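Local coordinates for lipoprotein (Actinomyces odontolyticus, PDB 3UP9), which probably binds L-methionine as the lipid-anchored substrate-binding protein of a methionine uptake system, and here carries selenomethionine in its pocket, at residues 33-38 and 213-218; 120-125 and 151-156. All blocks are in the same frame, centred on the assembly; numbering follows the deposited sequence.

How the interactions relate
From the N terminus, the chain runs through strand 7-13 and helix 15-28 before reaching residues 33-38, the first half of interaction 1. Its partner, residues 213-218, is separated from it by 174 residues, and the contact closes a long loop between the start of strand 35-41 and helix 213-223. Interaction 2 lies wholly within that loop: residues 120-125 meet residues 151-156 after an excursion of only 25 residues, joining helix 115-127 to an outer strand of the five-stranded sheet. The two contacts therefore nest without crossing. The centres of interaction 1 and interaction 2 are about 39 Å apart, on opposite sides of the chain's centre, and the two serve different sheets.

Interaction 1 of 2, residues 33-38 and 213-218; sequences AGIKLD and VDAIAK
The carbonyl oxygen of Ala33 receives a weak hydrogen bond from the ammonium group of Lys218, with Lys218 NZ 3.3 Å from Ala33 O. The Lys218 side chain leaves helix 213-223 with CG anti to the carbonyl carbon (chi1 -72°), and beyond CG the chain is extended. Its methylenes therefore run alongside the same carbonyl: Lys218 CD is also 3.3 Å from Ala33 O, while CE lies at 3.8 Å. Both the methylenes and NZ thus approach this one oxygen. Ala33 lies where helix 30-33 gives way to Gly34, whose positive phi (72°) belongs to a Schellman motif, so the amine probably also feels the negative end of that short helix.

Ile35, the first residue of the following strand, is buried and adds an apolar patch. Ile35 CG2 meets Ala215 CB at 4.0 Å and Lys218 CD at 4.2 Å, touching side chains about one helical turn apart. The other branch brings Ile35 CD1 to 4.2 Å from Ala215 O. Leu219 and Leu222 extend this greasy surface along the helix, and Val7 of the neighbouring strand touches Ala215. The arrangement is that of helix 213-223 packed against the parallel strands 7-13 and 35-41 of the mixed sheet, consistent with the alpha/beta lobes of the periplasmic-binding-protein fold expected for this family.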
loop_
_atom_site.group_PDB
_atom_site.type_symbol
_atom_site.label_atom_id
_atom_site.label_comp_id
_atom_site.label_asym_id
_atom_site.label_seq_id
_atom_site.Cartn_x
_atom_site.Cartn_y
_atom_site.Cartn_z
ATOM N N ALA A 33 17.263 -20.443 5.459
ATOM C CA ALA A 33 16.300 -20.373 6.587
ATOM C C ALA A 33 15.410 -21.650 6.770
ATOM O O ALA A 33 14.672 -21.773 7.751
ATOM C CB ALA A 33 15.453 -19.108 6.477
ATOM N N GLY A 34 15.525 -22.606 5.849
ATOM C CA GLY A 34 14.720 -23.828 5.847
ATOM C C GLY A 34 13.246 -23.652 5.465
ATOM O O GLY A 34 12.409 -24.483 5.824
ATOM N N ILE A 35 12.922 -22.573 4.743
ATOM C CA ILE A 35 11.567 -22.374 4.169
ATOM C C ILE A 35 11.563 -22.262 2.605
ATOM O O ILE A 35 12.569 -21.988 1.985
ATOM C CB ILE A 35 10.799 -21.166 4.795
ATOM C CG1 ILE A 35 11.451 -19.836 4.414
ATOM C CG2 ILE A 35 10.638 -21.321 6.332
ATOM C CD1 ILE A 35 10.808 -18.628 5.053
ATOM N N LYS A 36 10.402 -22.516 2.008
ATOM C CA LYS A 36 10.139 -22.277 0.598
ATOM C C LYS A 36 8.949 -21.312 0.493
ATOM O O LYS A 36 7.979 -21.417 1.248
ATOM C CB LYS A 36 9.818 -23.598 -0.153
ATOM C CG LYS A 36 10.986 -24.552 -0.352
ATOM C CD LYS A 36 10.594 -25.785 -1.141
ATOM C CE LYS A 36 11.782 -26.756 -1.344
ATOM N NZ LYS A 36 11.417 -27.972 -2.144
ATOM N N LEU A 37 9.031 -20.347 -0.417
ATOM C CA LEU A 37 7.901 -19.470 -0.649
ATOM C C LEU A 37 7.119 -19.808 -1.912
ATOM O O LEU A 37 7.671 -19.981 -2.971
ATOM C CB LEU A 37 8.324 -18.004 -0.663
ATOM C CG LEU A 37 9.025 -17.406 0.569
ATOM C CD1 LEU A 37 9.317 -15.944 0.253
ATOM C CD2 LEU A 37 8.178 -17.599 1.814
ATOM N N ASP A 38 5.808 -19.839 -1.785
ATOM C CA ASP A 38 4.881 -19.932 -2.938
ATOM C C ASP A 38 4.205 -18.557 -3.065
ATOM O O ASP A 38 3.251 -18.302 -2.382
ATOM C CB ASP A 38 3.813 -21.012 -2.688
ATOM C CG ASP A 38 4.310 -22.429 -2.951
ATOM O OD1 ASP A 38 5.493 -22.579 -3.285
ATOM O OD2 ASP A 38 3.491 -23.399 -2.854
ATOM N N VAL A 213 3.439 -21.173 12.388
ATOM C CA VAL A 213 4.005 -19.953 12.984
ATOM C C VAL A 213 5.527 -19.988 13.107
ATOM O O VAL A 213 6.135 -18.930 13.071
ATOM C CB VAL A 213 3.413 -19.551 14.401
ATOM C CG1 VAL A 213 2.133 -18.736 14.266
ATOM C CG2 VAL A 213 3.256 -20.769 15.284
ATOM N N ASP A 214 6.148 -21.149 13.272
ATOM C CA ASP A 214 7.613 -21.191 13.185
ATOM C C ASP A 214 8.131 -20.706 11.859
ATOM O O ASP A 214 9.038 -19.873 11.832
ATOM C CB ASP A 214 8.167 -22.569 13.424
ATOM C CG ASP A 214 8.025 -23.004 14.847
ATOM O OD1 ASP A 214 7.533 -22.224 15.672
ATOM O OD2 ASP A 214 8.399 -24.152 15.146
ATOM N N ALA A 215 7.555 -21.220 10.772
ATOM C CA ALA A 215 7.955 -20.844 9.416
ATOM C C ALA A 215 7.711 -19.327 9.136
ATOM O O ALA A 215 8.583 -18.635 8.587
ATOM C CB ALA A 215 7.251 -21.752 8.382
ATOM N N ILE A 216 6.535 -18.818 9.518
ATOM C CA ILE A 216 6.158 -17.378 9.326
ATOM C C ILE A 216 7.094 -16.436 10.110
ATOM O O ILE A 216 7.482 -15.414 9.614
ATOM C CB ILE A 216 4.689 -17.146 9.727
ATOM C CG1 ILE A 216 3.761 -17.781 8.698
ATOM C CG2 ILE A 216 4.386 -15.689 9.840
ATOM C CD1 ILE A 216 2.433 -18.236 9.235
ATOM N N ALA A 217 7.481 -16.816 11.325
ATOM C CA ALA A 217 8.488 -16.045 12.117
ATOM C C ALA A 217 9.843 -16.040 11.398
ATOM O O ALA A 217 10.567 -15.044 11.471
ATOM C CB ALA A 217 8.633 -16.578 13.540
ATOM N N LYS A 218 10.185 -17.118 10.676
ATOM C CA LYS A 218 11.418 -17.078 9.840
ATOM C C LYS A 218 11.302 -16.063 8.660
ATOM O O LYS A 218 12.210 -15.289 8.454
ATOM C CB LYS A 218 11.867 -18.479 9.376
ATOM C CG LYS A 218 12.458 -19.374 10.482
ATOM C CD LYS A 218 12.584 -20.861 10.074
ATOM C CE LYS A 218 13.169 -21.694 11.211
ATOM N NZ LYS A 218 13.917 -22.891 10.742
#

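Interaction 2 of 2, residues 120-125 and 151-156. With MSE (selenomethionine), chain B.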
loop_
_atom_site.group_PDB
_atom_site.type_symbol
_atom_site.label_atom_id
_atom_site.label_comp_id
_atom_site.label_asym_id
_atom_site.label_seq_id
_atom_site.Cartn_x
_atom_site.Cartn_y
_atom_site.Cartn_z
ATOM N N ARG A 120 -6.571 8.349 4.069
ATOM C CA ARG A 120 -5.181 8.771 3.955
ATOM C C ARG A 120 -4.933 9.808 2.793
ATOM O O ARG A 120 -4.165 10.755 2.964
ATOM C CB ARG A 120 -4.324 7.525 3.821
ATOM C CG ARG A 120 -2.874 7.767 3.480
ATOM C CD ARG A 120 -2.206 6.418 3.303
ATOM N NE ARG A 120 -0.772 6.458 3.025
ATOM C CZ ARG A 120 -0.112 5.410 2.540
ATOM N NH1 ARG A 120 -0.730 4.266 2.359
ATOM N NH2 ARG A 120 1.172 5.474 2.329
ATOM N N ALA A 121 -5.607 9.604 1.653
ATOM C CA ALA A 121 -5.574 10.490 0.481
ATOM C C ALA A 121 -6.181 11.865 0.813
ATOM O O ALA A 121 -5.633 12.910 0.430
ATOM C CB ALA A 121 -6.326 9.833 -0.699
ATOM N N LEU A 122 -7.321 11.846 1.519
ATOM C CA LEU A 122 -7.947 13.058 2.078
ATOM C C LEU A 122 -7.003 13.847 2.981
ATOM O O LEU A 122 -6.904 15.056 2.816
ATOM C CB LEU A 122 -9.318 12.765 2.732
ATOM C CG LEU A 122 -10.411 12.441 1.654
ATOM C CD1 LEU A 122 -11.694 11.958 2.321
ATOM C CD2 LEU A 122 -10.643 13.610 0.698
ATOM N N GLU A 123 -6.259 13.186 3.871
ATOM C CA GLU A 123 -5.243 13.883 4.712
ATOM C C GLU A 123 -4.167 14.573 3.838
ATOM O O GLU A 123 -3.720 15.690 4.121
ATOM C CB GLU A 123 -4.489 12.912 5.633
ATOM C CG GLU A 123 -5.304 11.917 6.438
ATOM C CD GLU A 123 -6.091 12.534 7.552
ATOM O OE1 GLU A 123 -5.992 13.778 7.702
ATOM O OE2 GLU A 123 -6.801 11.770 8.273
ATOM N N LEU A 124 -3.708 13.846 2.818
ATOM C CA LEU A 124 -2.660 14.327 1.958
ATOM C C LEU A 124 -3.157 15.592 1.310
ATOM O O LEU A 124 -2.404 16.559 1.256
ATOM C CB LEU A 124 -2.267 13.282 0.885
ATOM C CG LEU A 124 -1.183 13.749 -0.080
ATOM C CD1 LEU A 124 0.073 14.032 0.754
ATOM C CD2 LEU A 124 -0.965 12.685 -1.141
ATOM N N LEU A 125 -4.418 15.591 0.832
ATOM C CA LEU A 125 -4.992 16.779 0.206
ATOM C C LEU A 125 -5.174 17.928 1.229
ATOM O O LEU A 125 -4.977 19.082 0.861
ATOM C CB LEU A 125 -6.278 16.448 -0.604
ATOM C CG LEU A 125 -6.127 15.424 -1.786
ATOM C CD1 LEU A 125 -7.457 14.985 -2.388
ATOM C CD2 LEU A 125 -5.202 15.948 -2.862
ATOM N N PHE A 151 -14.292 21.641 -6.850
ATOM C CA PHE A 151 -13.981 20.486 -7.664
ATOM C C PHE A 151 -14.866 19.312 -7.178
ATOM O O PHE A 151 -15.552 19.450 -6.181
ATOM C CB PHE A 151 -12.484 20.158 -7.528
ATOM C CG PHE A 151 -12.106 19.624 -6.159
ATOM C CD1 PHE A 151 -11.805 20.487 -5.107
ATOM C CD2 PHE A 151 -12.076 18.267 -5.917
ATOM C CE1 PHE A 151 -11.497 19.985 -3.851
ATOM C CE2 PHE A 151 -11.786 17.760 -4.642
ATOM C CZ PHE A 151 -11.510 18.617 -3.617
ATOM N N ASP A 152 -14.842 18.172 -7.870
ATOM C CA ASP A 152 -15.517 16.946 -7.452
ATOM C C ASP A 152 -14.537 15.800 -7.288
ATOM O O ASP A 152 -13.644 15.611 -8.118
ATOM C CB ASP A 152 -16.572 16.545 -8.489
ATOM C CG ASP A 152 -17.615 17.607 -8.664
ATOM O OD1 ASP A 152 -18.107 18.117 -7.637
ATOM O OD2 ASP A 152 -17.924 17.957 -9.818
ATOM N N PHE A 153 -14.711 15.026 -6.222
ATOM C CA PHE A 153 -14.037 13.751 -6.119
ATOM C C PHE A 153 -14.743 12.707 -6.957
ATOM O O PHE A 153 -15.961 12.725 -7.103
ATOM C CB PHE A 153 -14.010 13.259 -4.686
ATOM C CG PHE A 153 -13.102 14.039 -3.782
ATOM C CD1 PHE A 153 -11.747 13.863 -3.848
ATOM C CD2 PHE A 153 -13.627 14.904 -2.821
ATOM C CE1 PHE A 153 -10.911 14.570 -3.004
ATOM C CE2 PHE A 153 -12.798 15.590 -1.955
ATOM C CZ PHE A 153 -11.435 15.425 -2.061
ATOM N N ARG A 154 -13.985 11.797 -7.524
ATOM C CA ARG A 154 -14.600 10.630 -8.169
ATOM C C ARG A 154 -13.972 9.373 -7.628
ATOM O O ARG A 154 -12.775 9.132 -7.817
ATOM C CB ARG A 154 -14.431 10.670 -9.683
ATOM C CG ARG A 154 -15.041 11.880 -10.317
ATOM C CD ARG A 154 -16.539 11.822 -10.298
ATOM N NE ARG A 154 -16.924 12.704 -11.376
ATOM C CZ ARG A 154 -16.989 12.347 -12.663
ATOM N NH1 ARG A 154 -16.779 11.074 -13.068
ATOM N NH2 ARG A 154 -17.300 13.282 -13.546
ATOM N N GLU A 155 -14.788 8.582 -6.936
ATOM C CA GLU A 155 -14.339 7.334 -6.332
ATOM C C GLU A 155 -14.100 6.352 -7.409
ATOM O O GLU A 155 -14.911 6.182 -8.270
ATOM C CB GLU A 155 -15.386 6.763 -5.421
ATOM C CG GLU A 155 -15.549 7.486 -4.111
ATOM C CD GLU A 155 -16.274 6.592 -3.113
ATOM O OE1 GLU A 155 -17.026 5.715 -3.572
ATOM O OE2 GLU A 155 -16.064 6.735 -1.894
ATOM N N VAL A 156 -12.967 5.693 -7.337
ATOM C CA VAL A 156 -12.533 4.760 -8.322
ATOM C C VAL A 156 -12.016 3.592 -7.495
ATOM O O VAL A 156 -11.517 3.776 -6.372
ATOM C CB VAL A 156 -11.468 5.452 -9.193
ATOM C CG1 VAL A 156 -10.486 4.484 -9.786
ATOM C CG2 VAL A 156 -12.143 6.241 -10.297
HETATM N N MSE B 300 1.061 -0.876 -0.726
HETATM C CA MSE B 300 0.050 0.088 -0.240
HETATM C C MSE B 300 0.649 1.259 0.501
HETATM O O MSE B 300 1.688 1.095 1.195
HETATM O OXT MSE B 300 0.063 2.348 0.388
HETATM C CB MSE B 300 -0.925 -0.604 0.677
HETATM C CG MSE B 300 -2.118 0.291 1.139
HETATM SE SE MSE B 300 -3.271 -0.691 2.313
HETATM C CE MSE B 300 -3.770 -2.300 1.231
#
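Leu122 and Leu125, about one helical turn apart, both bring a methyl to the outer end of the Phe153 ring, but from different directions. Leu125 CD1 lies at the ring edge, near its plane, 3.5 Å from Phe153 CE1; the two side chains extend toward each other from helix and strand. Leu122 instead slants across, with Leu122 CD2 at 3.4 Å from Phe153 CZ. On one face of the Phe153 ring, Phe151 CE2 stands 3.4 Å above the centre, so that Phe153 presents a face to the edge of Phe151, two residues back along the strand. With an alanine in place of Phe153, both leucine methyls and the edge of Phe151 would probably lose their shared partner, and a gap would open between helix and strand. Ile111 and Val131 also touch the Phe153 side chain.

At the start of the same helical segment, Arg120 points elsewhere. With CG anti to the backbone N (chi1 171°) and the chain extended to NE, it reaches the bound selenomethionine, where Arg120 NH1 donates to carboxylate OXT at 2.9 Å (N-H...O angle 145°). Glu193 forms a salt bridge with NE and probably steadies the guanidinium. The helix thus meets the strand through apolar contacts alone, while Arg120 NH1 grips the ligand's carboxylate.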